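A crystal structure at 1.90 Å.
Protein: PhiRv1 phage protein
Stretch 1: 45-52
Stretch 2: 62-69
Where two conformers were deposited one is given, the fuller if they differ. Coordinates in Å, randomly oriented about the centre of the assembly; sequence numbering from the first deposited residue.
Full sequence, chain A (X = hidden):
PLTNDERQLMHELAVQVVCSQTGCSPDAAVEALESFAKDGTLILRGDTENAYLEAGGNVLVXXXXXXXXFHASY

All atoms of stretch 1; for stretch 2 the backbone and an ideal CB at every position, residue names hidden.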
ATOM      1  N   ARG A  45      -6.233  -0.497  -5.430  1.00 29.75           N
ATOM      2  CA  ARG A  45      -7.623  -0.467  -5.865  0.59 33.24           C
ATOM      3  C   ARG A  45      -8.515  -0.179  -4.668  1.00 36.57           C
ATOM      4  O   ARG A  45      -8.080  -0.198  -3.516  1.00 30.75           O
ATOM      5  CB  ARG A  45      -8.023  -1.776  -6.553  0.59 33.72           C
ATOM      6  CG  ARG A  45      -7.779  -3.015  -5.710  0.59 36.72           C
ATOM      7  CD  ARG A  45      -8.249  -4.284  -6.415  0.59 40.79           C
ATOM      8  NE  ARG A  45      -8.489  -5.362  -5.458  0.59 44.38           N
ATOM      9  CZ  ARG A  45      -9.585  -5.459  -4.708  0.59 46.34           C
ATOM     10  NH1 ARG A  45     -10.546  -4.546  -4.803  0.59 44.33           N
ATOM     11  NH2 ARG A  45      -9.722  -6.466  -3.858  0.59 48.37           N
ATOM     12  N   GLY A  46      -9.769   0.116  -4.949  1.00 38.35           N
ATOM     13  CA  GLY A  46     -10.705   0.447  -3.890  1.00 38.80           C
ATOM     14  C   GLY A  46     -12.112   0.055  -4.266  1.00 34.66           C
ATOM     15  O   GLY A  46     -12.446  -0.080  -5.448  1.00 36.95           O
ATOM     16  N   ASP A  47     -12.929  -0.166  -3.254  1.00 29.55           N
ATOM     17  CA  ASP A  47     -14.370  -0.224  -3.434  1.00 32.37           C
ATOM     18  C   ASP A  47     -14.976   0.791  -2.467  1.00 34.00           C
ATOM     19  O   ASP A  47     -14.253   1.567  -1.830  1.00 34.50           O
ATOM     20  CB  ASP A  47     -14.899  -1.653  -3.242  1.00 33.93           C
ATOM     21  CG  ASP A  47     -14.509  -2.259  -1.902  1.00 38.13           C
ATOM     22  OD1 ASP A  47     -14.722  -1.609  -0.852  1.00 34.85           O
ATOM     23  OD2 ASP A  47     -14.000  -3.402  -1.905  1.00 39.04           O
ATOM     24  N   THR A  48     -16.309   0.795  -2.357  1.00 31.50           N
ATOM     25  CA  THR A  48     -16.946   1.814  -1.520  1.00 32.98           C
ATOM     26  C   THR A  48     -16.653   1.631  -0.041  1.00 38.32           C
ATOM     27  O   THR A  48     -16.892   2.557   0.737  1.00 40.00           O
ATOM     28  CB  THR A  48     -18.454   1.830  -1.738  1.00 37.72           C
ATOM     29  OG1 THR A  48     -18.995   0.534  -1.453  1.00 41.09           O
ATOM     30  CG2 THR A  48     -18.763   2.205  -3.174  1.00 44.13           C
ATOM     31  N   GLU A  49     -16.139   0.477   0.362  1.00 34.34           N
ATOM     32  CA  GLU A  49     -15.819   0.217   1.757  1.00 36.01           C
ATOM     33  C   GLU A  49     -14.328   0.280   2.063  1.00 38.25           C
ATOM     34  O   GLU A  49     -13.944   0.856   3.087  1.00 32.99           O
ATOM     35  CB  GLU A  49     -16.358  -1.158   2.177  1.00 42.67           C
ATOM     36  CG  GLU A  49     -17.741  -1.140   2.830  1.00 60.03           C
ATOM     37  CD  GLU A  49     -18.873  -1.287   1.824  1.00 73.18           C
ATOM     38  OE1 GLU A  49     -20.034  -1.110   2.228  1.00 76.06           O
ATOM     39  OE2 GLU A  49     -18.597  -1.580   0.642  1.00 74.96           O
ATOM     40  N   ASN A  50     -13.468  -0.277   1.207  1.00 28.55           N
ATOM     41  CA  ASN A  50     -12.069  -0.451   1.562  1.00 24.61           C
ATOM     42  C   ASN A  50     -11.166  -0.085   0.394  1.00 29.29           C
ATOM     43  O   ASN A  50     -11.574  -0.098  -0.770  1.00 31.90           O
ATOM     44  CB  ASN A  50     -11.782  -1.899   1.981  1.00 36.75           C
ATOM     45  CG  ASN A  50     -12.802  -2.432   2.958  1.00 44.76           C
ATOM     46  OD1 ASN A  50     -13.808  -3.021   2.555  1.00 56.39           O
ATOM     47  ND2 ASN A  50     -12.571  -2.207   4.243  1.00 42.72           N
ATOM     48  N   ALA A  51      -9.915   0.214   0.728  1.00 25.85           N
ATOM     49  CA  ALA A  51      -8.813   0.300  -0.218  1.00 28.04           C
ATOM     50  C   ALA A  51      -7.881  -0.882   0.016  1.00 28.33           C
ATOM     51  O   ALA A  51      -7.763  -1.382   1.140  1.00 29.06           O
ATOM     52  CB  ALA A  51      -8.051   1.619  -0.054  1.00 26.53           C
ATOM     53  N   TYR A  52      -7.222  -1.334  -1.057  1.00 25.84           N
ATOM     54  CA  TYR A  52      -6.325  -2.476  -1.002  1.00 24.77           C
ATOM     55  C   TYR A  52      -5.061  -2.182  -1.789  1.00 31.85           C
ATOM     56  O   TYR A  52      -5.107  -1.552  -2.854  1.00 30.57           O
ATOM     57  CB  TYR A  52      -6.965  -3.741  -1.581  1.00 31.16           C
ATOM     58  CG  TYR A  52      -8.409  -3.950  -1.201  1.00 33.37           C
ATOM     59  CD1 TYR A  52      -9.423  -3.273  -1.869  1.00 40.02           C
ATOM     60  CD2 TYR A  52      -8.763  -4.838  -0.196  1.00 31.92           C
ATOM     61  CE1 TYR A  52     -10.735  -3.456  -1.538  1.00 37.77           C
ATOM     62  CE2 TYR A  52     -10.087  -5.037   0.139  1.00 34.33           C
ATOM     63  CZ  TYR A  52     -11.069  -4.339  -0.538  1.00 40.38           C
ATOM     64  OH  TYR A  52     -12.404  -4.514  -0.220  1.00 41.90           O
ATOM     65  N   UNK A  62      -5.088  -3.592   3.596  1.00 29.05           N
ATOM     66  CA  UNK A  62      -6.435  -3.096   3.361  1.00 31.27           C
ATOM     67  C   UNK A  62      -6.772  -2.073   4.435  1.00 30.94           C
ATOM     68  O   UNK A  62      -6.393  -2.228   5.601  1.00 33.05           O
ATOM     69  CB  UNK A  62      -7.452  -4.239   3.353  1.00 31.27           C
ATOM     70  N   UNK A  63      -7.421  -0.994   4.018  1.00 24.12           N
ATOM     71  CA  UNK A  63      -7.738   0.102   4.922  1.00 27.27           C
ATOM     72  C   UNK A  63      -9.156   0.581   4.651  1.00 30.56           C
ATOM     73  O   UNK A  63      -9.564   0.699   3.497  1.00 25.52           O
ATOM     74  CB  UNK A  63      -6.738   1.249   4.767  1.00 27.27           C
ATOM     75  N   UNK A  64      -9.900   0.853   5.717  1.00 27.65           N
ATOM     76  CA  UNK A  64     -11.210   1.465   5.569  1.00 24.95           C
ATOM     77  C   UNK A  64     -11.097   2.765   4.780  1.00 27.22           C
ATOM     78  O   UNK A  64     -10.175   3.551   4.993  1.00 29.56           O
ATOM     79  CB  UNK A  64     -11.843   1.721   6.938  1.00 24.95           C
ATOM     80  N   UNK A  65     -12.038   2.993   3.853  1.00 26.71           N
ATOM     81  CA  UNK A  65     -11.928   4.158   2.968  1.00 26.72           C
ATOM     82  C   UNK A  65     -12.132   5.474   3.718  1.00 33.07           C
ATOM     83  O   UNK A  65     -11.485   6.476   3.395  1.00 34.15           O
ATOM     84  CB  UNK A  65     -12.947   4.051   1.832  1.00 26.72           C
ATOM     85  N   UNK A  66     -13.058   5.517   4.680  1.00 29.26           N
ATOM     86  CA  UNK A  66     -13.230   6.731   5.484  1.00 28.49           C
ATOM     87  C   UNK A  66     -11.984   7.019   6.312  1.00 31.24           C
ATOM     88  O   UNK A  66     -11.527   8.167   6.389  1.00 29.24           O
ATOM     89  CB  UNK A  66     -14.448   6.599   6.400  1.00 28.49           C
ATOM     90  N   UNK A  67     -11.426   5.989   6.954  1.00 29.92           N
ATOM     91  CA  UNK A  67     -10.187   6.174   7.704  1.00 30.41           C
ATOM     92  C   UNK A  67      -9.060   6.657   6.794  1.00 27.91           C
ATOM     93  O   UNK A  67      -8.300   7.567   7.157  1.00 25.45           O
ATOM     94  CB  UNK A  67      -9.784   4.869   8.394  1.00 30.41           C
ATOM     95  N   UNK A  68      -8.938   6.061   5.602  1.00 27.99           N
ATOM     96  CA  UNK A  68      -7.869   6.442   4.684  1.00 25.59           C
ATOM     97  C   UNK A  68      -8.050   7.874   4.190  1.00 30.46           C
ATOM     98  O   UNK A  68      -7.080   8.633   4.087  1.00 26.18           O
ATOM     99  CB  UNK A  68      -7.820   5.479   3.496  1.00 25.59           C
ATOM    100  N   UNK A  69      -9.287   8.258   3.873  1.00 29.93           N
ATOM    101  CA  UNK A  69      -9.544   9.627   3.440  1.00 31.91           C
ATOM    102  C   UNK A  69      -9.219  10.622   4.550  1.00 32.94           C
ATOM    103  O   UNK A  69      -8.590  11.660   4.299  1.00 38.49           O
ATOM    104  CB  UNK A  69     -11.002   9.782   3.002  1.00 31.91           C
TER

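Position 62 lies on a strand running antiparallel to 50-52, opposite Tyr 52 in a non-hydrogen-bonded pair. Its CB points to the same face of the sheet as Tyr 52 and sits 3.8 Å from Tyr 52 CD2, with open space beyond. Many residues would suit, beta-branched, aromatic or long polar ones among them. The deposited residue is His 62; its CB rests beside the tyrosine ring, while chi1 near 63° (p) leads the imidazole away from stretch 1.

Position 63 pairs with Ala 51 through two backbone hydrogen bonds, from Ala 51 N to 63 O (2.8 Å) and from 63 N to Ala 51 O (2.9 Å). These need no particular side chain. The CB shares the face of Ala 51 CB, so a small or apolar residue fits. It is Ala 63, whose methyl carbon comes no nearer to stretch 1 than 4.6 Å, from Ala 51 O.

At position 64 the strand ends and a helix follows at once. With phi/psi of -55/138 and CB pointing away from stretch 1, this is an N-cap, where Asp, Asn, Ser or Thr can accept from a free amide of the first turn. Asp 64 does so: OD1 accepts from the backbone N of position 67 at 2.8 Å. Its OD2 also accepts from a water, 2.6 Å from the water O, that donates to Glu 49 O as well, linking the cap to the loop.

Position 65 opens the helix, and its N donates to Glu 49 O at 3.0 Å. The CB points toward stretch 1 and lies 3.6 Å from Glu 49 O. Beyond it run the backbone of Asn 50 and Ala 51 and, farther off, the carbonyl of Asp 47, so a long chain with an apolar stem and a polar, preferably donating, end is favoured: Arg or Lys, perhaps Gln. Arg 65 folds along this path with chi1 to chi3 all m. Its CG lies 3.4 Å from Asn 50 N, its CD 3.9 Å from Ala 51 CB, and its NH1 reaches 3.0 Å from Asp 47 O. Gly 46 leaves room for that end: a CB there would stand 2.6 Å from Arg 65 NH1.

Positions 66, 67 and 69 have no CB contact with stretch 1, which leaves their choice open; they are Asp 66, Trp 67 and Ala 69.

Position 68 points back toward stretch 1, its CB 5.2 Å from Ala 51 CB. A medium-sized apolar residue, such as Leu, Ile or Met, could bridge that gap. Leu 68 does, placing CD2 3.7 Å from Ala 51 CB.

Stretch 2 (62-69) HADRDWLA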
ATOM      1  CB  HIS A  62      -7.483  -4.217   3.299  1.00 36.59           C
ATOM      2  CG  HIS A  62      -7.632  -5.000   4.561  1.00 48.13           C
ATOM      3  ND1 HIS A  62      -8.483  -4.616   5.575  1.00 55.49           N
ATOM      4  CD2 HIS A  62      -7.073  -6.169   4.958  1.00 58.82           C
ATOM      5  CE1 HIS A  62      -8.424  -5.502   6.554  1.00 65.36           C
ATOM      6  NE2 HIS A  62      -7.576  -6.455   6.204  1.00 67.53           N
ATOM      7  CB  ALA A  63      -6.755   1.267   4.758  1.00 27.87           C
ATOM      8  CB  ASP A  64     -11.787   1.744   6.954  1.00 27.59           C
ATOM      9  CG  ASP A  64     -13.076   2.505   6.893  1.00 31.18           C
ATOM     10  OD1 ASP A  64     -13.042   3.706   7.181  1.00 32.65           O
ATOM     11  OD2 ASP A  64     -14.105   1.884   6.570  1.00 35.79           O
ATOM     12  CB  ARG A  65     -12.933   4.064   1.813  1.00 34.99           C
ATOM     13  CG  ARG A  65     -12.607   3.011   0.753  1.00 39.38           C
ATOM     14  CD  ARG A  65     -11.494   3.434  -0.203  1.00 29.27           C
ATOM     15  NE  ARG A  65     -11.757   4.694  -0.896  1.00 36.01           N
ATOM     16  CZ  ARG A  65     -12.195   4.792  -2.149  1.00 40.96           C
ATOM     17  NH1 ARG A  65     -12.458   3.700  -2.857  1.00 39.09           N
ATOM     18  NH2 ARG A  65     -12.390   5.986  -2.692  1.00 47.34           N
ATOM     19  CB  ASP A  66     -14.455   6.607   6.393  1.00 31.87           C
ATOM     20  CG  ASP A  66     -15.758   6.627   5.620  1.00 47.54           C
ATOM     21  OD1 ASP A  66     -16.725   5.975   6.063  1.00 51.82           O
ATOM     22  OD2 ASP A  66     -15.813   7.293   4.563  1.00 55.00           O
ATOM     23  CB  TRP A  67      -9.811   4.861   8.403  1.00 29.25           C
ATOM     24  CG  TRP A  67      -8.532   4.916   9.196  1.00 29.13           C
ATOM     25  CD1 TRP A  67      -8.405   5.159  10.527  1.00 28.49           C
ATOM     26  CD2 TRP A  67      -7.202   4.715   8.694  1.00 30.03           C
ATOM     27  NE1 TRP A  67      -7.078   5.129  10.891  1.00 33.13           N
ATOM     28  CE2 TRP A  67      -6.320   4.856   9.781  1.00 33.31           C
ATOM     29  CE3 TRP A  67      -6.675   4.430   7.431  1.00 35.16           C
ATOM     30  CZ2 TRP A  67      -4.940   4.724   9.645  1.00 34.37           C
ATOM     31  CZ3 TRP A  67      -5.295   4.297   7.296  1.00 32.83           C
ATOM     32  CH2 TRP A  67      -4.449   4.445   8.395  1.00 30.94           C
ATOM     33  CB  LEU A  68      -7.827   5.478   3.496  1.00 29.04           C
ATOM     34  CG  LEU A  68      -6.669   5.650   2.512  1.00 30.47           C
ATOM     35  CD1 LEU A  68      -5.371   5.231   3.153  1.00 28.08           C
ATOM     36  CD2 LEU A  68      -6.917   4.848   1.244  1.00 28.27           C
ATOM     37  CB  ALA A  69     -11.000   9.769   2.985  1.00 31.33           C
TER
HETATM   38  O   HOH W   1     -15.144   3.300   4.639  1.00 42.54           O
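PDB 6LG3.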